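Long-range contact in extracellular solute-binding protein family 1 (Pseudothermotoga lettingae, PDB 5CI5), which probably captures sugars for an ABC transporter as its extracellular solute-binding component and holds alpha-D-tagatopyranose in a pocket: residues S284-L298 against K356-R370. Residues are numbered along the deposited sequence; the frame is centred on the assembly and turned at random. Where two conformers were deposited one is given.
Sequences SVALHPYDAKPASVL and KWQIIFETFPHAVAR. With T6T (alpha-D-tagatopyranose), chain C.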
loop_
_atom_site.group_PDB
_atom_site.type_symbol
_atom_site.label_atom_id
_atom_site.label_comp_id
_atom_site.label_asym_id
_atom_site.label_seq_id
_atom_site.Cartn_x
_atom_site.Cartn_y
_atom_site.Cartn_z
ATOM N N SER A 284 6.169 -15.928 5.465
ATOM C CA SER A 284 7.268 -15.109 4.982
ATOM C C SER A 284 6.874 -14.264 3.783
ATOM O O SER A 284 5.686 -14.192 3.423
ATOM C CB SER A 284 8.457 -15.971 4.610
ATOM O OG SER A 284 9.611 -15.144 4.586
ATOM N N VAL A 285 7.873 -13.614 3.193
ATOM C CA VAL A 285 7.677 -12.838 1.992
ATOM C C VAL A 285 8.752 -13.203 0.990
ATOM O O VAL A 285 9.797 -13.727 1.352
ATOM C CB VAL A 285 7.725 -11.317 2.265
ATOM C CG1 VAL A 285 6.560 -10.908 3.132
ATOM C CG2 VAL A 285 9.048 -10.944 2.931
ATOM N N ALA A 286 8.481 -12.925 -0.277
ATOM C CA ALA A 286 9.431 -13.137 -1.350
ATOM C C ALA A 286 9.094 -12.185 -2.464
ATOM O O ALA A 286 7.961 -11.703 -2.555
ATOM C CB ALA A 286 9.385 -14.566 -1.856
ATOM N N LEU A 287 10.059 -11.921 -3.328
ATOM C CA LEU A 287 9.762 -11.209 -4.556
ATOM C C LEU A 287 8.549 -11.857 -5.236
ATOM O O LEU A 287 8.489 -13.078 -5.380
ATOM C CB LEU A 287 10.973 -11.243 -5.478
ATOM C CG LEU A 287 10.858 -10.568 -6.838
ATOM C CD1 LEU A 287 10.605 -9.070 -6.714
ATOM C CD2 LEU A 287 12.146 -10.813 -7.618
ATOM N N HIS A 288 7.568 -11.055 -5.647
ATOM C CA HIS A 288 6.393 -11.666 -6.224
ATOM C C HIS A 288 6.801 -12.390 -7.517
ATOM O O HIS A 288 7.619 -11.886 -8.308
ATOM C CB HIS A 288 5.295 -10.640 -6.510
ATOM C CG HIS A 288 3.944 -11.244 -6.772
ATOM N ND1 HIS A 288 3.584 -11.769 -7.994
ATOM C CD2 HIS A 288 2.858 -11.370 -5.973
ATOM C CE1 HIS A 288 2.333 -12.194 -7.935
ATOM N NE2 HIS A 288 1.876 -11.983 -6.707
ATOM N N PRO A 289 6.253 -13.590 -7.730
ATOM C CA PRO A 289 6.480 -14.269 -9.011
ATOM C C PRO A 289 6.218 -13.356 -10.212
ATOM O O PRO A 289 5.280 -12.543 -10.196
ATOM C CB PRO A 289 5.472 -15.423 -8.970
ATOM C CG PRO A 289 5.366 -15.738 -7.512
ATOM C CD PRO A 289 5.423 -14.401 -6.819
ATOM N N TYR A 290 7.045 -13.495 -11.244
ATOM C CA TYR A 290 6.948 -12.607 -12.397
ATOM C C TYR A 290 7.094 -13.391 -13.703
ATOM O O TYR A 290 7.378 -14.602 -13.709
ATOM C CB TYR A 290 7.985 -11.473 -12.284
ATOM C CG TYR A 290 9.431 -11.924 -12.303
ATOM C CD1 TYR A 290 10.127 -12.046 -13.495
ATOM C CD2 TYR A 290 10.098 -12.206 -11.130
ATOM C CE1 TYR A 290 11.456 -12.448 -13.508
ATOM C CE2 TYR A 290 11.420 -12.608 -11.134
ATOM C CZ TYR A 290 12.093 -12.723 -12.331
ATOM O OH TYR A 290 13.408 -13.117 -12.339
ATOM N N ASP A 291 6.854 -12.681 -14.802
ATOM C CA ASP A 291 6.860 -13.210 -16.155
ATOM C C ASP A 291 8.131 -12.719 -16.864
ATOM O O ASP A 291 9.153 -13.416 -16.877
ATOM C CB ASP A 291 5.587 -12.751 -16.878
ATOM C CG ASP A 291 5.587 -13.082 -18.354
ATOM O OD1 ASP A 291 6.043 -14.188 -18.712
ATOM O OD2 ASP A 291 5.109 -12.244 -19.149
ATOM N N ALA A 292 8.095 -11.491 -17.371
ATOM C CA ALA A 292 9.218 -10.914 -18.110
ATOM C C ALA A 292 10.269 -10.218 -17.234
ATOM O O ALA A 292 11.471 -10.267 -17.525
ATOM C CB ALA A 292 8.688 -9.930 -19.128
ATOM N N LYS A 293 9.812 -9.562 -16.170
ATOM C CA LYS A 293 10.643 -8.672 -15.360
ATOM C C LYS A 293 10.203 -8.748 -13.910
ATOM O O LYS A 293 9.005 -8.729 -13.646
ATOM C CB LYS A 293 10.511 -7.214 -15.817
ATOM C CG LYS A 293 10.940 -6.903 -17.247
ATOM C CD LYS A 293 11.042 -5.377 -17.459
ATOM C CE LYS A 293 11.260 -5.013 -18.928
ATOM N NZ LYS A 293 12.266 -5.889 -19.600
ATOM N N PRO A 294 11.156 -8.750 -12.966
ATOM C CA PRO A 294 10.804 -8.562 -11.560
ATOM C C PRO A 294 10.059 -7.262 -11.345
ATOM O O PRO A 294 10.405 -6.245 -11.954
ATOM C CB PRO A 294 12.154 -8.526 -10.850
ATOM C CG PRO A 294 13.123 -9.092 -11.802
ATOM C CD PRO A 294 12.614 -8.806 -13.159
ATOM N N ALA A 295 9.063 -7.296 -10.468
ATOM C CA ALA A 295 8.278 -6.099 -10.162
ATOM C C ALA A 295 7.883 -6.006 -8.702
ATOM O O ALA A 295 7.581 -7.001 -8.052
ATOM C CB ALA A 295 7.016 -6.063 -11.029
ATOM N N SER A 296 7.828 -4.768 -8.245
ATOM C CA SER A 296 7.243 -4.423 -6.973
ATOM C C SER A 296 6.672 -3.033 -7.135
ATOM O O SER A 296 7.130 -2.276 -7.994
ATOM C CB SER A 296 8.279 -4.485 -5.847
ATOM O OG SER A 296 7.724 -4.151 -4.580
ATOM N N VAL A 297 5.656 -2.716 -6.342
ATOM C CA VAL A 297 5.057 -1.384 -6.311
ATOM C C VAL A 297 5.299 -0.761 -4.924
ATOM O O VAL A 297 5.184 -1.440 -3.891
ATOM C CB VAL A 297 3.524 -1.406 -6.626
ATOM C CG1 VAL A 297 2.914 -0.019 -6.547
ATOM C CG2 VAL A 297 3.285 -2.010 -8.016
ATOM N N LEU A 298 5.635 0.528 -4.939
ATOM C CA LEU A 298 5.935 1.334 -3.768
ATOM C C LEU A 298 4.642 1.804 -3.091
ATOM O O LEU A 298 3.668 2.179 -3.774
ATOM C CB LEU A 298 6.746 2.549 -4.212
ATOM C CG LEU A 298 7.209 3.570 -3.187
ATOM C CD1 LEU A 298 8.211 2.926 -2.240
ATOM C CD2 LEU A 298 7.844 4.760 -3.916
ATOM N N LYS A 356 12.938 -11.873 6.460
ATOM C CA LYS A 356 11.838 -11.187 5.792
ATOM C C LYS A 356 12.288 -9.808 5.357
ATOM O O LYS A 356 11.964 -9.320 4.284
ATOM C CB LYS A 356 10.603 -11.033 6.701
ATOM C CG LYS A 356 9.880 -12.310 7.013
ATOM C CD LYS A 356 8.467 -12.055 7.583
ATOM C CE LYS A 356 8.452 -11.132 8.808
ATOM N NZ LYS A 356 9.032 -11.771 10.001
ATOM N N TRP A 357 13.064 -9.165 6.203
ATOM C CA TRP A 357 13.409 -7.778 5.927
ATOM C C TRP A 357 14.553 -7.638 4.920
ATOM O O TRP A 357 14.640 -6.626 4.221
ATOM C CB TRP A 357 13.732 -7.073 7.231
ATOM C CG TRP A 357 12.481 -6.734 7.912
ATOM C CD1 TRP A 357 11.827 -7.473 8.828
ATOM C CD2 TRP A 357 11.689 -5.561 7.697
ATOM N NE1 TRP A 357 10.675 -6.835 9.222
ATOM C CE2 TRP A 357 10.573 -5.654 8.529
ATOM C CE3 TRP A 357 11.824 -4.438 6.869
ATOM C CZ2 TRP A 357 9.595 -4.670 8.578
ATOM C CZ3 TRP A 357 10.849 -3.468 6.913
ATOM C CH2 TRP A 357 9.760 -3.583 7.764
ATOM N N GLN A 358 15.397 -8.657 4.801
ATOM C CA GLN A 358 16.454 -8.613 3.801
ATOM C C GLN A 358 15.845 -8.460 2.430
ATOM O O GLN A 358 16.301 -7.663 1.605
ATOM C CB GLN A 358 17.322 -9.877 3.845
ATOM C CG GLN A 358 18.487 -9.859 2.846
ATOM C CD GLN A 358 18.601 -11.147 2.049
ATOM O OE1 GLN A 358 18.358 -11.162 0.837
ATOM N NE2 GLN A 358 18.969 -12.238 2.724
ATOM N N ILE A 359 14.792 -9.233 2.205
ATOM C CA ILE A 359 14.112 -9.253 0.940
ATOM C C ILE A 359 13.450 -7.898 0.647
ATOM O O ILE A 359 13.445 -7.407 -0.485
ATOM C CB ILE A 359 13.074 -10.412 0.943
ATOM C CG1 ILE A 359 13.811 -11.752 1.137
ATOM C CG2 ILE A 359 12.300 -10.416 -0.319
ATOM C CD1 ILE A 359 12.916 -12.991 1.426
ATOM N N ILE A 360 12.898 -7.293 1.685
ATOM C CA ILE A 360 12.225 -6.002 1.563
ATOM C C ILE A 360 13.227 -4.921 1.186
ATOM O O ILE A 360 13.021 -4.165 0.239
ATOM C CB ILE A 360 11.500 -5.648 2.867
ATOM C CG1 ILE A 360 10.354 -6.624 3.099
ATOM C CG2 ILE A 360 10.935 -4.229 2.828
ATOM C CD1 ILE A 360 9.753 -6.608 4.493
ATOM N N PHE A 361 14.328 -4.863 1.922
ATOM C CA PHE A 361 15.325 -3.828 1.691
ATOM C C PHE A 361 15.977 -3.957 0.308
ATOM O O PHE A 361 16.302 -2.939 -0.304
ATOM C CB PHE A 361 16.379 -3.865 2.798
ATOM C CG PHE A 361 15.864 -3.396 4.147
ATOM C CD1 PHE A 361 14.974 -2.335 4.253
ATOM C CD2 PHE A 361 16.273 -4.032 5.307
ATOM C CE1 PHE A 361 14.497 -1.926 5.488
ATOM C CE2 PHE A 361 15.811 -3.628 6.548
ATOM C CZ PHE A 361 14.917 -2.576 6.641
ATOM N N GLU A 362 16.152 -5.191 -0.188
ATOM C CA GLU A 362 16.719 -5.413 -1.508
ATOM C C GLU A 362 15.765 -5.046 -2.628
ATOM O O GLU A 362 16.193 -4.581 -3.674
ATOM C CB GLU A 362 17.151 -6.876 -1.645
ATOM C CG GLU A 362 18.479 -7.122 -0.999
ATOM C CD GLU A 362 19.585 -6.286 -1.647
ATOM O OE1 GLU A 362 19.860 -6.480 -2.854
ATOM O OE2 GLU A 362 20.143 -5.412 -0.953
ATOM N N THR A 363 14.469 -5.235 -2.395
ATOM C CA THR A 363 13.457 -5.013 -3.430
ATOM C C THR A 363 13.017 -3.544 -3.513
ATOM O O THR A 363 12.783 -3.003 -4.601
ATOM C CB THR A 363 12.239 -5.911 -3.157
ATOM O OG1 THR A 363 12.658 -7.280 -3.182
ATOM C CG2 THR A 363 11.167 -5.727 -4.182
ATOM N N PHE A 364 12.902 -2.911 -2.345
ATOM C CA PHE A 364 12.351 -1.558 -2.210
ATOM C C PHE A 364 12.875 -0.532 -3.236
ATOM O O PHE A 364 12.103 0.199 -3.826
ATOM C CB PHE A 364 12.617 -1.105 -0.760
ATOM C CG PHE A 364 12.114 0.269 -0.422
ATOM C CD1 PHE A 364 10.766 0.491 -0.198
ATOM C CD2 PHE A 364 12.992 1.327 -0.295
ATOM C CE1 PHE A 364 10.304 1.741 0.133
ATOM C CE2 PHE A 364 12.532 2.587 0.042
ATOM C CZ PHE A 364 11.194 2.802 0.253
ATOM N N PRO A 365 14.206 -0.470 -3.447
ATOM C CA PRO A 365 14.721 0.583 -4.341
ATOM C C PRO A 365 14.235 0.437 -5.780
ATOM O O PRO A 365 14.225 1.425 -6.523
ATOM C CB PRO A 365 16.239 0.406 -4.280
ATOM C CG PRO A 365 16.509 -0.513 -3.165
ATOM C CD PRO A 365 15.278 -1.255 -2.814
ATOM N N HIS A 366 13.844 -0.771 -6.162
ATOM C CA HIS A 366 13.327 -1.015 -7.513
ATOM C C HIS A 366 11.820 -0.875 -7.637
ATOM O O HIS A 366 11.273 -1.001 -8.742
ATOM C CB HIS A 366 13.708 -2.411 -7.982
ATOM C CG HIS A 366 15.184 -2.623 -8.114
ATOM N ND1 HIS A 366 15.959 -1.910 -9.005
ATOM C CD2 HIS A 366 16.025 -3.470 -7.474
ATOM C CE1 HIS A 366 17.218 -2.302 -8.897
ATOM N NE2 HIS A 366 17.284 -3.250 -7.981
ATOM N N ALA A 367 11.135 -0.646 -6.526
ATOM C CA ALA A 367 9.672 -0.644 -6.553
ATOM C C ALA A 367 9.179 0.531 -7.379
ATOM O O ALA A 367 9.634 1.676 -7.187
ATOM C CB ALA A 367 9.116 -0.568 -5.162
ATOM N N VAL A 368 8.267 0.257 -8.307
ATOM C CA VAL A 368 7.735 1.315 -9.165
ATOM C C VAL A 368 6.662 2.101 -8.447
ATOM O O VAL A 368 5.965 1.591 -7.563
ATOM C CB VAL A 368 7.175 0.781 -10.491
ATOM C CG1 VAL A 368 8.256 -0.021 -11.225
ATOM C CG2 VAL A 368 5.915 -0.050 -10.287
ATOM N N ALA A 369 6.561 3.374 -8.810
ATOM C CA ALA A 369 5.584 4.254 -8.195
ATOM C C ALA A 369 4.367 4.431 -9.080
ATOM O O ALA A 369 4.490 4.609 -10.309
ATOM C CB ALA A 369 6.208 5.610 -7.905
ATOM N N ARG A 370 3.202 4.459 -8.444
ATOM C CA ARG A 370 2.009 5.051 -9.044
ATOM C C ARG A 370 2.369 6.474 -9.465
ATOM O O ARG A 370 3.161 7.152 -8.806
ATOM C CB ARG A 370 0.846 5.043 -8.050
ATOM C CG ARG A 370 0.265 3.655 -7.841
ATOM C CD ARG A 370 -0.527 3.517 -6.522
ATOM N NE ARG A 370 0.334 3.305 -5.378
ATOM C CZ ARG A 370 -0.123 3.063 -4.153
ATOM N NH1 ARG A 370 -1.426 3.005 -3.919
ATOM N NH2 ARG A 370 0.725 2.875 -3.171
HETATM O O3 T6T C . 0.886 0.437 0.577
HETATM C C3 T6T C . -0.007 1.215 1.367
HETATM C C4 T6T C . -0.746 2.191 0.453
HETATM O O4 T6T C . 0.196 2.962 -0.305
HETATM C C5 T6T C . -1.648 1.388 -0.459
HETATM O O5 T6T C . -2.372 2.258 -1.330
HETATM C C6 T6T C . -2.597 0.522 0.364
HETATM O O6 T6T C . -1.829 -0.362 1.179
HETATM C C2 T6T C . -0.953 0.311 2.089
HETATM O O2 T6T C . -1.732 1.076 3.016
HETATM C C1 T6T C . -0.197 -0.782 2.875
HETATM O O1 T6T C . 0.744 -0.284 3.754
HETATM O O HOH W 1 9.713 -3.064 -9.754
HETATM O O HOH W 2 3.109 4.047 -5.579
#
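Leu298 and Val368 meet backbone to backbone: Leu298 N donates to Val368 O over 2.9 Å, nearly straight at 171°. Two residues before Leu298, Ser296 O takes the hydrogen of Val368 N at 2.8 Å. Val368 thus bonds to the residues flanking Val297, the pattern of a single parallel beta bridge.

The Leu298 side chain can be traced outward. Leu298 CB lies 3.6 Å from Val368 O and also touches the Ala367 methyl. CG stands anti to the backbone N (chi1 -180°), and from it the two methyls diverge. The Leu298 and Phe364 side chains cross obliquely, Leu298 CD1 meeting Phe364 CE1 at 3.4 Å, while Leu298 CD2 comes no nearer than 4.4 Å to the Ala369 CB. Further back, Thr363 CG2 packs on Ser296 CB; Ser296 OG is hydrogen-bonded to Arg139 O.

In this type II periplasmic-binding-protein fold, 284-298 leaves the three-stranded sheet containing 283-286 and enters strand 298-304 of the larger mixed sheet, consistent with a connection between lobes.

Near the sugar, Arg370 NH2 donates a hydrogen bond to Leu298 O at 3.1 Å, in the carbonyl plane and on a lone pair. The same oxygen accepts from a water that in turn accepts from Arg370 N and NE, so the guanidinium is fixed from its NE side too. Arg370 hydrogen-bonds the tagatopyranose with both terminal nitrogens, NH1 to O5 at 2.9 Å and 173°, NH2 to O4 at 2.9 Å. Glu190 forms a salt bridge with NH1. A leucine in place of Arg370 would probably leave O4 and O5 without these donors and Glu190 without its charged mate.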